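Local coordinates for superoxide dismutase [Cu-Zn] (PDB 7B4O), which probably catalyses the dismutation of superoxide to molecular oxygen and hydrogen peroxide when copper is bound, and is held here in a form with zinc in both metal positions, at residues 50-55 against 116-121. Sequence-based numbering, arbitrary orientation.
Sequences FHIHEC and HSIIGR. With ZN (zinc ion), chain E.
Ile52 lays its CD1 methyl on CG2 of Ile118, 3.5 Å away, the two branched side chains meeting at about a right angle inside the Greek-key beta-barrel of the Cu-Zn superoxide dismutase fold. Both are branched and apolar, which suits a buried place where Ile149 of strand 143-151 touches each of them. Ile118 begins a type II beta turn that runs to Arg121, closed by the bond from Arg121 N to Ile118 O; Gly120 fits its third position, where phi is positive (83°). Overlapping its start, Ser117 OG accepts from Ile119 N in an ST turn. Arg121 works with both ends. Its CB packs on Ile52 CG2 at 3.6 Å, with CG anti to its own carbonyl carbon, and a bend at chi2 (-64°) carries the guanidinium over to the backbone of Glu54. There Arg121 NH1 donates to Glu54 O at 2.8 Å, with an N-H...O angle of 162°. An alanine here removes that donor, and the turn would probably hold the backbone just past the strand less firmly. Strand 46-53 sends neighbouring residues to opposite sides: while Ile52 enters the apolar interior, His51 ND1 and His53 NE2 bind a zinc ion at 2.1 and 2.0 Å, and His126 NE2 supplies the third bond to this ion. His53 ND1 is hydrogen-bonded to Gly67 O, which should help fix the ring's rotation. Gly120, in turn, makes backbone hydrogen bonds to the second subunit, so the turn links the metal-bearing strand to the dimer interface. Glu54 O itself lies almost in the guanidinium plane of Arg121, 4° out of it.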
# COMPACT_ATOMS: atom_id res chain seq x y z
N PHE A 50 6.16 -0.61 16.41
CA PHE A 50 6.38 -0.94 14.98
C PHE A 50 5.50 -2.14 14.68
O PHE A 50 5.86 -3.26 15.08
CB PHE A 50 7.88 -1.21 14.78
CG PHE A 50 8.32 -1.45 13.37
CD1 PHE A 50 8.44 -0.41 12.46
CD2 PHE A 50 8.66 -2.73 12.95
CE1 PHE A 50 8.87 -0.65 11.16
CE2 PHE A 50 9.11 -2.97 11.66
CZ PHE A 50 9.20 -1.93 10.77
N HIS A 51 4.35 -1.93 14.04
CA HIS A 51 3.29 -2.96 13.96
C HIS A 51 2.70 -3.08 12.57
O HIS A 51 2.60 -2.08 11.84
CB HIS A 51 2.14 -2.62 14.89
CG HIS A 51 2.51 -2.42 16.31
ND1 HIS A 51 1.87 -1.48 17.08
CD2 HIS A 51 3.45 -3.01 17.09
CE1 HIS A 51 2.37 -1.52 18.31
NE2 HIS A 51 3.36 -2.45 18.32
N ILE A 52 2.24 -4.30 12.26
CA ILE A 52 1.33 -4.52 11.12
C ILE A 52 -0.08 -4.38 11.66
O ILE A 52 -0.44 -5.13 12.63
CB ILE A 52 1.55 -5.88 10.44
CG1 ILE A 52 3.02 -6.11 10.09
CG2 ILE A 52 0.64 -6.01 9.24
CD1 ILE A 52 3.29 -7.44 9.44
N HIS A 53 -0.86 -3.46 11.11
CA HIS A 53 -2.27 -3.27 11.47
C HIS A 53 -3.16 -3.92 10.41
O HIS A 53 -2.67 -4.26 9.32
CB HIS A 53 -2.56 -1.79 11.73
CG HIS A 53 -2.08 -1.29 13.06
ND1 HIS A 53 -2.91 -0.65 13.94
CD2 HIS A 53 -0.87 -1.32 13.66
CE1 HIS A 53 -2.24 -0.30 15.03
NE2 HIS A 53 -0.97 -0.66 14.87
N GLU A 54 -4.43 -4.12 10.75
CA GLU A 54 -5.30 -5.09 10.03
C GLU A 54 -5.81 -4.50 8.71
O GLU A 54 -6.14 -5.29 7.83
CB GLU A 54 -6.44 -5.52 10.95
CG GLU A 54 -7.35 -4.38 11.37
CD GLU A 54 -8.40 -4.77 12.38
OE1 GLU A 54 -8.84 -5.93 12.31
OE2 GLU A 54 -8.84 -3.91 13.18
N CYS A 55 -5.95 -3.18 8.58
CA CYS A 55 -6.47 -2.57 7.34
C CYS A 55 -5.35 -1.82 6.61
O CYS A 55 -4.67 -0.99 7.25
CB CYS A 55 -7.61 -1.60 7.59
SG CYS A 55 -9.02 -2.41 8.36
N HIS A 116 -2.84 -15.67 6.95
CA HIS A 116 -1.83 -14.89 7.72
C HIS A 116 -1.11 -13.89 6.81
O HIS A 116 -0.17 -13.23 7.32
CB HIS A 116 -0.80 -15.81 8.39
CG HIS A 116 -1.33 -16.63 9.51
ND1 HIS A 116 -0.51 -17.44 10.30
CD2 HIS A 116 -2.59 -16.78 9.99
CE1 HIS A 116 -1.24 -18.05 11.20
NE2 HIS A 116 -2.52 -17.66 11.04
N SER A 117 -1.45 -13.80 5.51
CA SER A 117 -0.68 -12.97 4.55
C SER A 117 -0.69 -11.53 5.03
O SER A 117 -1.76 -11.01 5.35
CB SER A 117 -1.16 -13.04 3.13
OG SER A 117 -0.38 -12.16 2.32
N ILE A 118 0.47 -10.89 5.00
CA ILE A 118 0.61 -9.45 5.37
C ILE A 118 0.38 -8.57 4.15
O ILE A 118 0.35 -7.34 4.32
CB ILE A 118 1.97 -9.17 6.03
CG1 ILE A 118 3.13 -9.37 5.06
CG2 ILE A 118 2.10 -10.00 7.30
CD1 ILE A 118 4.43 -8.81 5.57
N ILE A 119 0.21 -9.14 2.96
CA ILE A 119 0.02 -8.32 1.73
C ILE A 119 -1.30 -7.57 1.85
O ILE A 119 -2.34 -8.18 2.12
CB ILE A 119 0.07 -9.19 0.46
CG1 ILE A 119 1.40 -9.93 0.31
CG2 ILE A 119 -0.24 -8.34 -0.76
CD1 ILE A 119 2.63 -9.08 0.30
N GLY A 120 -1.26 -6.26 1.63
CA GLY A 120 -2.45 -5.38 1.68
C GLY A 120 -2.79 -4.96 3.10
O GLY A 120 -3.80 -4.25 3.27
N ARG A 121 -1.99 -5.35 4.09
CA ARG A 121 -2.15 -4.84 5.46
C ARG A 121 -1.34 -3.54 5.56
O ARG A 121 -0.68 -3.16 4.58
CB ARG A 121 -1.72 -5.89 6.49
CG ARG A 121 -2.38 -7.24 6.31
CD ARG A 121 -3.88 -7.20 6.51
NE ARG A 121 -4.50 -8.47 6.16
CZ ARG A 121 -5.77 -8.77 6.37
NH1 ARG A 121 -6.57 -7.92 6.98
NH2 ARG A 121 -6.23 -9.95 5.98
ZN ZN E . 0.13 -0.43 16.55